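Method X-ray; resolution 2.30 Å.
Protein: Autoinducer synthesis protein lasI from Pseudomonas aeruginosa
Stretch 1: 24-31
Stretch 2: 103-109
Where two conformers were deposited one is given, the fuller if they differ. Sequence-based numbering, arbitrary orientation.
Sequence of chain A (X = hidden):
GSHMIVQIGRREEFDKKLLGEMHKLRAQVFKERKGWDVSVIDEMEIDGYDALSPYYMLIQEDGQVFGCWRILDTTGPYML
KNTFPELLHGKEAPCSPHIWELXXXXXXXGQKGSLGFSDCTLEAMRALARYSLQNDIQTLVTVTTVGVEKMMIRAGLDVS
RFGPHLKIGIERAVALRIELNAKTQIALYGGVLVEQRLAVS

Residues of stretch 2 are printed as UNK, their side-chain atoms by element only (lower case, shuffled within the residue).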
# COMPACT_ATOMS: atom_id res chain seq x y z
N LYS A 24 7.91 -7.54 -10.86
CA LYS A 24 9.27 -8.04 -10.63
C LYS A 24 9.74 -7.47 -9.29
O LYS A 24 10.28 -8.20 -8.52
CB LYS A 24 10.30 -7.62 -11.71
CG LYS A 24 10.13 -8.12 -13.10
CD LYS A 24 11.10 -9.21 -13.52
CE LYS A 24 10.98 -9.55 -15.07
NZ LYS A 24 12.29 -10.31 -15.46
N LEU A 25 9.53 -6.18 -9.05
CA LEU A 25 9.82 -5.53 -7.76
C LEU A 25 9.10 -6.22 -6.65
O LEU A 25 9.70 -6.46 -5.64
CB LEU A 25 9.49 -4.03 -7.74
CG LEU A 25 9.76 -3.30 -6.45
CD1 LEU A 25 11.18 -3.60 -5.92
CD2 LEU A 25 9.77 -1.82 -6.69
N ARG A 26 7.83 -6.57 -6.83
CA ARG A 26 7.13 -7.31 -5.78
C ARG A 26 7.74 -8.71 -5.57
O ARG A 26 7.73 -9.21 -4.43
CB ARG A 26 5.67 -7.47 -6.16
CG ARG A 26 4.92 -6.17 -5.93
CD ARG A 26 3.48 -6.16 -6.47
NE ARG A 26 2.66 -7.35 -6.22
CZ ARG A 26 1.41 -7.57 -6.70
NH1 ARG A 26 0.77 -6.65 -7.43
NH2 ARG A 26 0.80 -8.77 -6.48
N ALA A 27 8.19 -9.35 -6.67
CA ALA A 27 8.90 -10.63 -6.50
C ALA A 27 10.24 -10.46 -5.73
O ALA A 27 10.57 -11.29 -4.87
CB ALA A 27 9.15 -11.35 -7.83
N GLN A 28 10.99 -9.38 -6.02
CA GLN A 28 12.24 -9.16 -5.36
C GLN A 28 11.98 -8.97 -3.88
O GLN A 28 12.72 -9.51 -3.03
CB GLN A 28 13.01 -7.97 -5.99
CG GLN A 28 13.42 -8.22 -7.51
CD GLN A 28 14.19 -7.04 -8.11
OE1 GLN A 28 13.65 -5.91 -8.43
NE2 GLN A 28 15.50 -7.28 -8.24
N VAL A 29 10.85 -8.34 -3.56
CA VAL A 29 10.49 -8.17 -2.15
C VAL A 29 9.93 -9.35 -1.48
O VAL A 29 10.38 -9.66 -0.43
CB VAL A 29 9.67 -6.91 -1.94
CG1 VAL A 29 9.14 -6.77 -0.52
CG2 VAL A 29 10.59 -5.74 -2.35
N PHE A 30 8.90 -9.95 -2.06
CA PHE A 30 8.05 -11.00 -1.44
C PHE A 30 8.48 -12.44 -1.76
O PHE A 30 7.89 -13.36 -1.24
CB PHE A 30 6.56 -10.86 -1.83
CG PHE A 30 5.87 -9.70 -1.17
CD1 PHE A 30 5.92 -8.42 -1.77
CD2 PHE A 30 5.23 -9.86 0.06
CE1 PHE A 30 5.37 -7.28 -1.12
CE2 PHE A 30 4.58 -8.79 0.69
CZ PHE A 30 4.68 -7.46 0.11
N LYS A 31 9.42 -12.65 -2.67
CA LYS A 31 9.85 -14.03 -3.05
C LYS A 31 10.16 -14.90 -1.81
O LYS A 31 10.87 -14.41 -0.86
CB LYS A 31 11.05 -14.07 -4.03
CG LYS A 31 12.33 -13.30 -3.42
CD LYS A 31 13.65 -13.62 -4.18
CE LYS A 31 14.85 -13.09 -3.36
NZ LYS A 31 15.88 -12.42 -4.28
N UNK A 103 -2.06 -3.03 -0.06
CA UNK A 103 -1.37 -4.28 0.04
C UNK A 103 -0.13 -4.31 -0.76
O UNK A 103 0.09 -3.45 -1.58
o UNK A 103 -2.73 -5.41 -1.71
c UNK A 103 -2.34 -5.45 -0.36
N UNK A 104 0.74 -5.30 -0.56
CA UNK A 104 1.93 -5.42 -1.44
C UNK A 104 2.84 -4.20 -1.48
O UNK A 104 3.25 -3.79 -2.56
n UNK A 104 0.81 -11.82 -1.91
c UNK A 104 1.07 -10.59 -1.59
n UNK A 104 1.06 -10.29 -0.27
c UNK A 104 1.77 -8.30 -2.37
c UNK A 104 0.84 -7.25 -2.94
c UNK A 104 1.54 -5.88 -2.86
n UNK A 104 1.38 -9.70 -2.57
N UNK A 105 3.23 -3.65 -0.32
CA UNK A 105 4.21 -2.57 -0.26
C UNK A 105 5.50 -3.11 -0.64
O UNK A 105 6.02 -3.91 0.05
c UNK A 105 2.15 -1.07 4.01
c UNK A 105 3.22 -1.56 1.90
c UNK A 105 0.77 -1.59 2.11
c UNK A 105 4.44 -1.82 1.11
c UNK A 105 1.96 -1.74 1.34
c UNK A 105 3.32 -1.26 3.24
c UNK A 105 0.86 -1.24 3.40
N UNK A 106 6.10 -2.63 -1.68
CA UNK A 106 7.35 -3.19 -2.11
C UNK A 106 8.25 -2.00 -2.51
O UNK A 106 7.88 -1.22 -3.39
c UNK A 106 7.12 -4.18 -3.39
N UNK A 107 9.43 -1.90 -1.87
CA UNK A 107 10.41 -0.81 -2.11
C UNK A 107 11.75 -1.41 -2.44
O UNK A 107 12.26 -2.24 -1.70
c UNK A 107 10.49 0.21 -0.89
c UNK A 107 9.19 0.99 -0.79
c UNK A 107 11.58 1.27 -1.12
c UNK A 107 9.22 1.99 0.19
N UNK A 108 12.30 -1.00 -3.56
CA UNK A 108 13.58 -1.48 -3.97
C UNK A 108 14.61 -1.09 -2.88
O UNK A 108 14.79 0.15 -2.48
n UNK A 108 16.06 -0.64 -6.53
c UNK A 108 15.37 -1.44 -5.74
o UNK A 108 15.81 -2.55 -5.37
c UNK A 108 13.99 -0.92 -5.31
N UNK A 109 15.27 -2.15 -2.40
CA UNK A 109 16.20 -1.98 -1.27
C UNK A 109 17.70 -1.58 -1.63
O UNK A 109 18.31 -0.89 -0.77
c UNK A 109 16.13 -3.25 -0.43
o UNK A 109 16.88 -4.27 -1.11

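Position 103 carries two side-chain atoms, one carbon followed by one oxygen, with no branch. The CA-to-CB bond points sideways relative to the helix, and the oxygen, the nearer of the two atoms, is still 6.8 Å from Arg26 NH1, so the side chain takes no part in the contact. A single hydroxyl on CB identifies Ser103, whose oxygen is hydrogen-bonded elsewhere in the structure.

Position 104 has seven side-chain atoms: a chain of three carbons, a nitrogen, and then a carbon bearing two further nitrogens. The third carbon of the chain lies over one face of the Phe30 ring, 3.9 Å from Phe30 CZ, and the planar nitrogen-rich group continues above the same ring. Only arginine ends this way, and the residue is Arg104. Its chi1 and chi2 are both m, while the backbone has positive phi (57°), unusual within a strand. CD sits 4.0 Å from the centroid of the Phe30 ring in a CH-pi contact, and CZ stands 4.8 Å from that centroid, 21° off the ring normal, as expected of a cation-pi interaction. Nearer the strand, Arg104 CG packs over one face of the Arg26 guanidinium, 3.8 Å from Arg26 NE.

At position 105 one carbon leads to a ring of six carbons, with no heteroatom. The CA-to-CB bond points away from the helix, and even CB, the nearest side-chain atom, is 5.7 Å from Phe30 CZ, leaving the backbone to make the contact: the carbonyl O of position 105 lies 3.6 Å from Phe30 CE1. A six-carbon ring without a hydroxyl is that of Phe105.

Position 106 has a single side-chain carbon, pointing toward the helix. This CB lies 3.9 Å from both Arg26 CG and Val29 CG2, 4.1 Å from Leu25 CG and 4.2 Å from Phe30 CE1, the last at the edge of the ring. One carbon alone means Ala106, and its small side chain touches four residues of the helix.

Four carbons, forked at the first and with one arm two carbons long, occupy position 107. The CA-to-CB bond points away from the helix, while the backbone O approaches Val29 CG2 at 3.9 Å. The beta-branched pattern is that of Ile107.

Position 108 shows two carbons, the second carrying one oxygen and one nitrogen. Its CB lies 3.9 Å from Leu25 CD1, and its backbone N is closer still to that methyl, at 3.7 Å. The short amide identifies Asn108.

Position 109, one carbon and then one oxygen, is exposed and out of contact with the helix; it is Ser109.

The helix crosses the strand at 90°, with a closest axial approach of 7.6 Å, and their CA atoms come nearest at Arg26 and Ala106, 5.5 Å apart. No hydrogen bond joins the stretches. Instead, Leu25, Val29 and Phe30 pack around Ala106, and Arg104 covers the Phe30 ring. Arg26 NH2 and Arg104 NE are 4.1 Å apart despite their like charges; both atoms are hydrogen-bonded elsewhere in the structure.

Stretch 2, residues 103-109: SRFAINS
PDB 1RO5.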